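Local coordinates for protein (S)-ureidoglycine aminohydrolase (PDB 1RC6) that catalyses the manganese-dependent, stereospecific hydrolysis of (S)-ureidoglycine to (S)-ureidoglycolate and ammonia, a deamination step in allantoin degradation, at residues Leu85-Lys95 / Thr118-Ile129; Arg134-Trp145 / Pro172-Asn180. One frame throughout, in Å; residues are numbered along the deposited sequence.

Overall arrangement
Two cupin domains follow one another in this chain, and the two contacts come in series along it. Interaction 1 lies within the N-terminal cupin: strand 81-89 turns a corner into strand 91-96, the chain runs out through strands 99-104 and 107-111, and the segment 118-129 returns to pair with both arms of the corner, joining a six-stranded sheet to a three-stranded one. In interaction 2 the end of strand 127-135 and the following loop (134-145) meet 172-180 after the chain has passed through strand 147-150 of the six-stranded sheet and strand 166-169 of the seven-stranded one, tying the two cupins together. The contacts neither nest nor cross; the centres of interactions 1 and 2 are about 26 Å apart.

Interaction 1: residues Leu85-Lys95 / Thr118-Ile129; sequences LYVISGNITAK and TFVNAQAEDSQI
At a corner of the N-terminal cupin barrel, 85-95 turns at Ile88 and its two arms pair antiparallel with 127-129 and 118-121. Beyond the corner, Thr93 N gives a 2.8 Å bond to Val120 O, and Lys95 N and Thr118 O meet at 2.7 Å. On the other arm a classic beta bulge sets Ile88 and Ser89 against Gln128: Ile88 N donates to Gln128 O at 2.9 Å, Ser89 N more weakly to the same oxygen, and Gln128 N returns a bond to Ser89 O. Between the arms, Asn91 N donates to Ser127 OG at 3.0 Å, and Ser127 OG in turn donates a hydrogen bond to Asn121 OD1 (2.6 Å). Asn121 OD1 also accepts from Gln123 N, closing an Asx turn; the two donors come from opposite faces of the amide plane. Asn121 ND2 bonds Glu125 O and, outside the contact, His67 O, so both ends of the amide are held and its rotation is fixed. On the inner side, Ile129 puts CD1 3.4 Å from Val87 CG2 and, tip to tip, meets Ile92 CG2. Leu85 lies across Ile129, its CD2 3.5 Å from Ile129 CG1, while Leu85 CD1 comes obliquely to the Phe119 ring. With CG between its backbone N and carbonyl carbon (chi1 49°), Phe119 leads its ring away from strand 91-95 and leaves CB beside Ile92 CD1. The corner thus couples an apolar interior to a polar cluster in which the buried Asn121 amide and Ser127 hydroxyl find partners in the turn, in each other and on Asn91.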
loop_
_atom_site.group_PDB
_atom_site.type_symbol
_atom_site.label_atom_id
_atom_site.label_comp_id
_atom_site.label_asym_id
_atom_site.label_seq_id
_atom_site.Cartn_x
_atom_site.Cartn_y
_atom_site.Cartn_z
ATOM N N LEU A 85 -1.492 7.862 -0.280
ATOM C CA LEU A 85 -0.844 7.654 -1.562
ATOM C C LEU A 85 0.662 7.504 -1.378
ATOM O O LEU A 85 1.257 8.189 -0.559
ATOM C CB LEU A 85 -1.141 8.837 -2.496
ATOM C CG LEU A 85 -0.498 8.866 -3.893
ATOM C CD1 LEU A 85 -1.188 9.901 -4.767
ATOM C CD2 LEU A 85 0.980 9.159 -3.778
ATOM N N TYR A 86 1.274 6.605 -2.144
ATOM C CA TYR A 86 2.708 6.390 -2.064
ATOM C C TYR A 86 3.305 6.295 -3.465
ATOM O O TYR A 86 2.884 5.478 -4.278
ATOM C CB TYR A 86 3.017 5.110 -1.296
ATOM C CG TYR A 86 4.482 4.775 -1.275
ATOM C CD1 TYR A 86 5.309 5.256 -0.272
ATOM C CD2 TYR A 86 5.057 4.026 -2.299
ATOM C CE1 TYR A 86 6.678 5.009 -0.281
ATOM C CE2 TYR A 86 6.425 3.772 -2.325
ATOM C CZ TYR A 86 7.233 4.273 -1.313
ATOM O OH TYR A 86 8.598 4.083 -1.362
ATOM N N VAL A 87 4.287 7.141 -3.741
ATOM C CA VAL A 87 4.929 7.135 -5.036
ATOM C C VAL A 87 5.943 6.013 -5.101
ATOM O O VAL A 87 7.011 6.087 -4.502
ATOM C CB VAL A 87 5.655 8.456 -5.329
ATOM C CG1 VAL A 87 6.349 8.361 -6.689
ATOM C CG2 VAL A 87 4.660 9.621 -5.300
ATOM N N ILE A 88 5.591 4.968 -5.833
ATOM C CA ILE A 88 6.469 3.830 -5.994
ATOM C C ILE A 88 7.674 4.248 -6.839
ATOM O O ILE A 88 8.800 3.818 -6.589
ATOM C CB ILE A 88 5.704 2.667 -6.665
ATOM C CG1 ILE A 88 4.588 2.187 -5.730
ATOM C CG2 ILE A 88 6.651 1.532 -6.996
ATOM C CD1 ILE A 88 3.584 1.275 -6.389
ATOM N N SER A 89 7.437 5.103 -7.825
ATOM C CA SER A 89 8.505 5.571 -8.694
ATOM C C SER A 89 8.012 6.713 -9.585
ATOM O O SER A 89 6.818 6.809 -9.884
ATOM C CB SER A 89 8.978 4.441 -9.582
ATOM O OG SER A 89 7.990 4.178 -10.561
ATOM N N GLY A 90 8.936 7.576 -10.002
ATOM C CA GLY A 90 8.567 8.682 -10.858
ATOM C C GLY A 90 8.336 9.944 -10.074
ATOM O O GLY A 90 8.874 10.111 -8.986
ATOM N N ASN A 91 7.521 10.834 -10.630
ATOM C CA ASN A 91 7.225 12.101 -9.981
ATOM C C ASN A 91 5.828 12.523 -10.296
ATOM O O ASN A 91 5.434 12.546 -11.462
ATOM C CB ASN A 91 8.176 13.198 -10.459
ATOM C CG ASN A 91 9.521 13.111 -9.805
ATOM O OD1 ASN A 91 10.325 12.253 -10.153
ATOM N ND2 ASN A 91 9.772 13.990 -8.829
ATOM N N ILE A 92 5.088 12.881 -9.255
ATOM C CA ILE A 92 3.714 13.309 -9.418
ATOM C C ILE A 92 3.473 14.605 -8.664
ATOM O O ILE A 92 4.329 15.089 -7.923
ATOM C CB ILE A 92 2.722 12.251 -8.875
ATOM C CG1 ILE A 92 2.754 12.245 -7.352
ATOM C CG2 ILE A 92 3.096 10.868 -9.379
ATOM C CD1 ILE A 92 1.409 11.934 -6.753
ATOM N N THR A 93 2.286 15.158 -8.855
ATOM C CA THR A 93 1.904 16.389 -8.201
ATOM C C THR A 93 0.564 16.130 -7.551
ATOM O O THR A 93 -0.452 15.982 -8.224
ATOM C CB THR A 93 1.778 17.540 -9.220
ATOM O OG1 THR A 93 3.059 17.790 -9.797
ATOM C CG2 THR A 93 1.271 18.810 -8.552
ATOM N N ALA A 94 0.567 16.063 -6.233
ATOM C CA ALA A 94 -0.660 15.809 -5.503
ATOM C C ALA A 94 -1.211 17.101 -4.948
ATOM O O ALA A 94 -0.475 18.069 -4.744
ATOM C CB ALA A 94 -0.395 14.834 -4.373
ATOM N N LYS A 95 -2.511 17.109 -4.699
ATOM C CA LYS A 95 -3.159 18.278 -4.149
ATOM C C LYS A 95 -4.251 17.893 -3.170
ATOM O O LYS A 95 -5.052 17.002 -3.431
ATOM C CB LYS A 95 -3.735 19.140 -5.272
ATOM C CG LYS A 95 -2.678 19.770 -6.163
ATOM C CD LYS A 95 -3.281 20.753 -7.167
ATOM C CE LYS A 95 -2.189 21.546 -7.871
ATOM N NZ LYS A 95 -2.744 22.671 -8.658
ATOM N N THR A 118 -6.142 14.948 -5.122
ATOM C CA THR A 118 -6.037 14.909 -6.574
ATOM C C THR A 118 -4.572 14.717 -6.856
ATOM O O THR A 118 -3.729 15.080 -6.039
ATOM C CB THR A 118 -6.530 16.196 -7.255
ATOM O OG1 THR A 118 -5.944 17.336 -6.619
ATOM C CG2 THR A 118 -8.056 16.279 -7.193
ATOM N N PHE A 119 -4.258 14.116 -7.993
ATOM C CA PHE A 119 -2.865 13.880 -8.318
ATOM C C PHE A 119 -2.716 13.639 -9.792
ATOM O O PHE A 119 -3.629 13.159 -10.448
ATOM C CB PHE A 119 -2.321 12.679 -7.545
ATOM C CG PHE A 119 -3.190 11.475 -7.633
ATOM C CD1 PHE A 119 -4.065 11.152 -6.595
ATOM C CD2 PHE A 119 -3.191 10.692 -8.782
ATOM C CE1 PHE A 119 -4.933 10.064 -6.705
ATOM C CE2 PHE A 119 -4.053 9.604 -8.906
ATOM C CZ PHE A 119 -4.928 9.288 -7.864
ATOM N N VAL A 120 -1.552 13.986 -10.309
ATOM C CA VAL A 120 -1.278 13.834 -11.709
ATOM C C VAL A 120 0.188 13.587 -11.896
ATOM O O VAL A 120 1.022 14.018 -11.101
ATOM C CB VAL A 120 -1.658 15.099 -12.504
ATOM C CG1 VAL A 120 -1.131 15.004 -13.930
ATOM C CG2 VAL A 120 -3.148 15.239 -12.544
ATOM N N ASN A 121 0.491 12.871 -12.964
ATOM C CA ASN A 121 1.858 12.581 -13.299
ATOM C C ASN A 121 2.518 13.927 -13.550
ATOM O O ASN A 121 1.952 14.788 -14.226
ATOM C CB ASN A 121 1.913 11.747 -14.555
ATOM C CG ASN A 121 3.240 11.114 -14.739
ATOM O OD1 ASN A 121 4.209 11.478 -14.075
ATOM N ND2 ASN A 121 3.313 10.161 -15.647
ATOM N N ALA A 122 3.715 14.106 -13.008
ATOM C CA ALA A 122 4.427 15.367 -13.163
ATOM C C ALA A 122 5.591 15.248 -14.130
ATOM O O ALA A 122 6.330 16.212 -14.340
ATOM C CB ALA A 122 4.917 15.853 -11.816
ATOM N N GLN A 123 5.758 14.073 -14.728
ATOM C CA GLN A 123 6.845 13.884 -15.672
ATOM C C GLN A 123 6.373 13.294 -16.988
ATOM O O GLN A 123 5.202 12.991 -17.152
ATOM C CB GLN A 123 7.933 13.016 -15.048
ATOM C CG GLN A 123 7.564 11.571 -14.821
ATOM C CD GLN A 123 8.675 10.815 -14.106
ATOM O OE1 GLN A 123 8.795 9.593 -14.224
ATOM N NE2 GLN A 123 9.496 11.547 -13.351
ATOM N N ALA A 124 7.287 13.147 -17.935
ATOM C CA ALA A 124 6.945 12.607 -19.244
ATOM C C ALA A 124 6.734 11.105 -19.208
ATOM O O ALA A 124 5.760 10.596 -19.750
ATOM C CB ALA A 124 8.031 12.952 -20.241
ATOM N N GLU A 125 7.659 10.398 -18.571
ATOM C CA GLU A 125 7.583 8.951 -18.463
ATOM C C GLU A 125 6.524 8.589 -17.439
ATOM O O GLU A 125 6.070 9.434 -16.678
ATOM C CB GLU A 125 8.927 8.374 -18.023
ATOM C CG GLU A 125 10.145 9.120 -18.537
ATOM C CD GLU A 125 10.462 10.359 -17.713
ATOM O OE1 GLU A 125 9.643 11.302 -17.689
ATOM O OE2 GLU A 125 11.537 10.391 -17.077
ATOM N N ASP A 126 6.141 7.320 -17.417
ATOM C CA ASP A 126 5.132 6.852 -16.487
ATOM C C ASP A 126 5.572 6.939 -15.034
ATOM O O ASP A 126 6.714 6.637 -14.693
ATOM C CB ASP A 126 4.732 5.404 -16.807
ATOM C CG ASP A 126 3.901 5.291 -18.074
ATOM O OD1 ASP A 126 3.263 6.294 -18.464
ATOM O OD2 ASP A 126 3.866 4.197 -18.673
ATOM N N SER A 127 4.653 7.369 -14.182
ATOM C CA SER A 127 4.912 7.460 -12.762
ATOM C C SER A 127 3.978 6.439 -12.134
ATOM O O SER A 127 2.794 6.390 -12.457
ATOM C CB SER A 127 4.601 8.863 -12.249
ATOM O OG SER A 127 5.567 9.791 -12.713
ATOM N N GLN A 128 4.510 5.605 -11.248
ATOM C CA GLN A 128 3.696 4.575 -10.621
ATOM C C GLN A 128 3.314 4.898 -9.185
ATOM O O GLN A 128 4.150 5.285 -8.376
ATOM C CB GLN A 128 4.427 3.239 -10.696
ATOM C CG GLN A 128 3.727 2.111 -9.992
ATOM C CD GLN A 128 4.249 0.766 -10.430
ATOM O OE1 GLN A 128 3.857 0.267 -11.482
ATOM N NE2 GLN A 128 5.149 0.174 -9.636
ATOM N N ILE A 129 2.037 4.701 -8.873
ATOM C CA ILE A 129 1.508 5.007 -7.553
ATOM C C ILE A 129 0.794 3.852 -6.825
ATOM O O ILE A 129 0.279 2.919 -7.448
ATOM C CB ILE A 129 0.571 6.244 -7.696
ATOM C CG1 ILE A 129 1.075 7.339 -6.777
ATOM C CG2 ILE A 129 -0.874 5.896 -7.484
ATOM C CD1 ILE A 129 2.439 7.867 -7.211
#

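Interaction 2: residues Arg134-Trp145 / Pro172-Asn180; sequences RRYVPVEGYAPW and PKELGFDMN
Phe177 points the edge of its ring at the face of Trp145 in a T-shaped stack, planes at 83°, the Phe177 centroid 4.8 Å from that of the six-membered ring of Trp145, with Phe177 CE2 leading. Pro144 points CB at the centre of one face of the Phe177 ring, 4.0 Å from its centroid, a CH-pi contact. Pro172 CD rests on the opposite face, nearer the rim, so the ring is sandwiched between two prolines; Pro172 CG also reaches Trp145 CZ2. A second CH-pi contact forms further out, where Leu175 CB sits over one face of Tyr142, 3.8 Å from the centroid, and Leu175 CD1 lies over the CZ end of the ring, 3.4 Å from Tyr142 OH. The Gly176 carbonyl sits beside Pro144 CB. A trans chi1 of 176° carries the Tyr136 ring to this carbonyl, and Tyr136 OH donates a hydrogen bond to Gly176 O at 2.7 Å, the acceptor lying near the ring plane. Asp178 crosses Tyr136 at a slant, carboxylate and ring planes 48° apart, and accepts from Val137 N on the anti side of OD2 at 2.7 Å, a fairly straight bond with the donor tilted out of the carboxylate plane. Arg134, whose NE is too far from Asp178 for a salt bridge, holds Tyr132 OH and Ser58 OG through its guanidinium. Arg257 joins the two segments from outside, bonding Val137 O and Leu175 O. Aromatic, proline and hydrogen-bonded contacts thus pack the connection from strand 127-135 to strand 147-150 of the first cupin against the loop leading into strand 179-186 of the second, an interface between the two domains of a bicupin.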
loop_
_atom_site.group_PDB
_atom_site.type_symbol
_atom_site.label_atom_id
_atom_site.label_comp_id
_atom_site.label_asym_id
_atom_site.label_seq_id
_atom_site.Cartn_x
_atom_site.Cartn_y
_atom_site.Cartn_z
ATOM N N ARG A 134 -9.887 3.755 3.299
ATOM C CA ARG A 134 -10.692 3.000 4.259
ATOM C C ARG A 134 -11.659 3.973 4.919
ATOM O O ARG A 134 -11.502 5.186 4.804
ATOM C CB ARG A 134 -9.822 2.341 5.338
ATOM C CG ARG A 134 -9.255 3.292 6.351
ATOM C CD ARG A 134 -8.435 2.584 7.415
ATOM N NE ARG A 134 -9.231 1.660 8.222
ATOM C CZ ARG A 134 -9.117 0.334 8.158
ATOM N NH1 ARG A 134 -8.238 -0.223 7.327
ATOM N NH2 ARG A 134 -9.890 -0.438 8.909
ATOM N N ARG A 135 -12.666 3.438 5.596
ATOM C CA ARG A 135 -13.630 4.278 6.273
ATOM C C ARG A 135 -13.078 4.592 7.665
ATOM O O ARG A 135 -12.919 3.706 8.510
ATOM C CB ARG A 135 -14.985 3.567 6.343
ATOM C CG ARG A 135 -16.102 4.408 6.936
ATOM C CD ARG A 135 -17.419 4.139 6.219
ATOM N NE ARG A 135 -17.794 2.722 6.214
ATOM C CZ ARG A 135 -18.845 2.223 5.565
ATOM N NH1 ARG A 135 -19.639 3.020 4.859
ATOM N NH2 ARG A 135 -19.104 0.922 5.615
ATOM N N TYR A 136 -12.765 5.860 7.885
ATOM C CA TYR A 136 -12.213 6.302 9.154
ATOM C C TYR A 136 -13.117 6.121 10.380
ATOM O O TYR A 136 -14.335 6.311 10.310
ATOM C CB TYR A 136 -11.805 7.764 9.046
ATOM C CG TYR A 136 -11.312 8.339 10.344
ATOM C CD1 TYR A 136 -12.147 9.112 11.149
ATOM C CD2 TYR A 136 -10.020 8.084 10.786
ATOM C CE1 TYR A 136 -11.701 9.617 12.367
ATOM C CE2 TYR A 136 -9.558 8.580 12.005
ATOM C CZ TYR A 136 -10.401 9.346 12.791
ATOM O OH TYR A 136 -9.937 9.841 13.993
ATOM N N VAL A 137 -12.511 5.757 11.507
ATOM C CA VAL A 137 -13.275 5.567 12.731
ATOM C C VAL A 137 -12.933 6.618 13.775
ATOM O O VAL A 137 -11.866 6.592 14.399
ATOM C CB VAL A 137 -13.051 4.184 13.332
ATOM C CG1 VAL A 137 -13.757 4.096 14.669
ATOM C CG2 VAL A 137 -13.585 3.133 12.390
ATOM N N PRO A 138 -13.851 7.566 13.980
ATOM C CA PRO A 138 -13.661 8.646 14.946
ATOM C C PRO A 138 -13.753 8.177 16.380
ATOM O O PRO A 138 -14.433 7.203 16.683
ATOM C CB PRO A 138 -14.767 9.623 14.576
ATOM C CG PRO A 138 -15.873 8.709 14.151
ATOM C CD PRO A 138 -15.144 7.706 13.283
ATOM N N VAL A 139 -13.050 8.887 17.249
ATOM C CA VAL A 139 -13.029 8.603 18.669
ATOM C C VAL A 139 -13.141 9.942 19.407
ATOM O O VAL A 139 -12.596 10.949 18.958
ATOM C CB VAL A 139 -11.712 7.899 19.064
ATOM C CG1 VAL A 139 -10.543 8.817 18.813
ATOM C CG2 VAL A 139 -11.745 7.495 20.522
ATOM N N GLU A 140 -13.852 9.955 20.530
ATOM C CA GLU A 140 -14.037 11.178 21.310
ATOM C C GLU A 140 -12.725 11.866 21.680
ATOM O O GLU A 140 -11.811 11.244 22.231
ATOM C CB GLU A 140 -14.823 10.879 22.592
ATOM C CG GLU A 140 -16.207 10.274 22.351
ATOM C CD GLU A 140 -17.258 11.313 21.941
ATOM O OE1 GLU A 140 -16.909 12.248 21.179
ATOM O OE2 GLU A 140 -18.436 11.186 22.371
ATOM N N GLY A 141 -12.641 13.153 21.362
ATOM C CA GLY A 141 -11.462 13.925 21.697
ATOM C C GLY A 141 -10.236 13.748 20.830
ATOM O O GLY A 141 -9.119 13.984 21.294
ATOM N N TYR A 142 -10.428 13.339 19.577
ATOM C CA TYR A 142 -9.309 13.149 18.665
ATOM C C TYR A 142 -9.708 13.333 17.221
ATOM O O TYR A 142 -10.887 13.251 16.867
ATOM C CB TYR A 142 -8.714 11.757 18.808
ATOM C CG TYR A 142 -8.136 11.436 20.155
ATOM C CD1 TYR A 142 -8.948 10.995 21.202
ATOM C CD2 TYR A 142 -6.769 11.527 20.375
ATOM C CE1 TYR A 142 -8.403 10.647 22.430
ATOM C CE2 TYR A 142 -6.214 11.185 21.593
ATOM C CZ TYR A 142 -7.030 10.743 22.617
ATOM O OH TYR A 142 -6.460 10.393 23.820
ATOM N N ALA A 143 -8.700 13.565 16.388
ATOM C CA ALA A 143 -8.908 13.751 14.963
ATOM C C ALA A 143 -7.560 13.644 14.261
ATOM O O ALA A 143 -6.546 14.086 14.790
ATOM C CB ALA A 143 -9.545 15.107 14.702
ATOM N N PRO A 144 -7.533 13.038 13.063
ATOM C CA PRO A 144 -6.282 12.888 12.318
ATOM C C PRO A 144 -6.020 14.155 11.511
ATOM O O PRO A 144 -6.784 15.114 11.591
ATOM C CB PRO A 144 -6.564 11.687 11.437
ATOM C CG PRO A 144 -7.991 11.951 11.038
ATOM C CD PRO A 144 -8.657 12.419 12.334
ATOM N N TRP A 145 -4.946 14.159 10.733
ATOM C CA TRP A 145 -4.628 15.325 9.921
ATOM C C TRP A 145 -3.705 14.996 8.747
ATOM O O TRP A 145 -2.993 13.990 8.755
ATOM C CB TRP A 145 -3.992 16.409 10.788
ATOM C CG TRP A 145 -2.767 15.954 11.485
ATOM C CD1 TRP A 145 -1.485 15.976 11.005
ATOM C CD2 TRP A 145 -2.703 15.363 12.790
ATOM N NE1 TRP A 145 -0.624 15.435 11.937
ATOM C CE2 TRP A 145 -1.343 15.051 13.042
ATOM C CE3 TRP A 145 -3.667 15.066 13.769
ATOM C CZ2 TRP A 145 -0.914 14.457 14.243
ATOM C CZ3 TRP A 145 -3.247 14.476 14.961
ATOM C CH2 TRP A 145 -1.876 14.177 15.188
ATOM N N PRO A 172 1.506 9.326 12.255
ATOM C CA PRO A 172 1.621 9.549 13.701
ATOM C C PRO A 172 0.943 8.387 14.437
ATOM O O PRO A 172 0.010 7.788 13.912
ATOM C CB PRO A 172 0.876 10.877 13.903
ATOM C CG PRO A 172 1.047 11.573 12.599
ATOM C CD PRO A 172 0.840 10.466 11.597
ATOM N N LYS A 173 1.399 8.084 15.646
ATOM C CA LYS A 173 0.829 6.994 16.438
ATOM C C LYS A 173 -0.381 7.421 17.268
ATOM O O LYS A 173 -1.095 6.580 17.791
ATOM C CB LYS A 173 1.892 6.428 17.377
ATOM C CG LYS A 173 3.251 6.243 16.727
ATOM C CD LYS A 173 3.268 5.074 15.763
ATOM C CE LYS A 173 3.743 3.814 16.462
ATOM N NZ LYS A 173 5.165 3.928 16.906
ATOM N N GLU A 174 -0.606 8.723 17.400
ATOM C CA GLU A 174 -1.728 9.249 18.177
ATOM C C GLU A 174 -3.084 8.645 17.810
ATOM O O GLU A 174 -3.372 8.375 16.642
ATOM C CB GLU A 174 -1.810 10.779 18.034
ATOM C CG GLU A 174 -0.842 11.573 18.900
ATOM C CD GLU A 174 0.613 11.193 18.677
ATOM O OE1 GLU A 174 1.098 11.306 17.529
ATOM O OE2 GLU A 174 1.277 10.785 19.656
ATOM N N LEU A 175 -3.926 8.470 18.820
ATOM C CA LEU A 175 -5.248 7.903 18.635
ATOM C C LEU A 175 -6.045 8.629 17.578
ATOM O O LEU A 175 -7.073 8.127 17.119
ATOM C CB LEU A 175 -6.026 7.930 19.945
ATOM C CG LEU A 175 -5.332 7.281 21.147
ATOM C CD1 LEU A 175 -6.266 7.309 22.334
ATOM C CD2 LEU A 175 -4.929 5.852 20.810
ATOM N N GLY A 176 -5.587 9.823 17.207
ATOM C CA GLY A 176 -6.282 10.585 16.186
ATOM C C GLY A 176 -6.297 9.726 14.942
ATOM O O GLY A 176 -7.261 9.746 14.149
ATOM N N PHE A 177 -5.222 8.953 14.787
ATOM C CA PHE A 177 -5.081 8.054 13.655
ATOM C C PHE A 177 -5.574 6.653 14.005
ATOM O O PHE A 177 -5.313 6.140 15.088
ATOM C CB PHE A 177 -3.625 8.006 13.202
ATOM C CG PHE A 177 -3.164 9.261 12.515
ATOM C CD1 PHE A 177 -3.079 9.319 11.130
ATOM C CD2 PHE A 177 -2.858 10.399 13.251
ATOM C CE1 PHE A 177 -2.700 10.497 10.491
ATOM C CE2 PHE A 177 -2.481 11.568 12.628
ATOM C CZ PHE A 177 -2.401 11.622 11.247
ATOM N N ASP A 178 -6.301 6.048 13.071
ATOM C CA ASP A 178 -6.841 4.718 13.256
ATOM C C ASP A 178 -6.163 3.733 12.296
ATOM O O ASP A 178 -6.680 2.651 12.040
ATOM C CB ASP A 178 -8.350 4.744 13.015
ATOM C CG ASP A 178 -8.705 5.011 11.566
ATOM O OD1 ASP A 178 -7.792 5.307 10.765
ATOM O OD2 ASP A 178 -9.908 4.928 11.231
ATOM N N MET A 179 -5.007 4.114 11.762
ATOM C CA MET A 179 -4.281 3.243 10.846
ATOM C C MET A 179 -2.855 3.721 10.721
ATOM O O MET A 179 -2.479 4.726 11.309
ATOM C CB MET A 179 -4.913 3.266 9.457
ATOM C CG MET A 179 -4.950 4.649 8.870
ATOM S SD MET A 179 -4.732 4.691 7.090
ATOM C CE MET A 179 -6.310 4.800 6.612
ATOM N N ASN A 180 -2.061 2.985 9.957
ATOM C CA ASN A 180 -0.683 3.361 9.722
ATOM C C ASN A 180 -0.145 2.568 8.543
ATOM O O ASN A 180 -0.648 1.495 8.238
ATOM C CB ASN A 180 0.158 3.110 10.966
ATOM C CG ASN A 180 1.350 4.056 11.064
ATOM O OD1 ASN A 180 1.883 4.292 12.149
ATOM N ND2 ASN A 180 1.777 4.594 9.933
#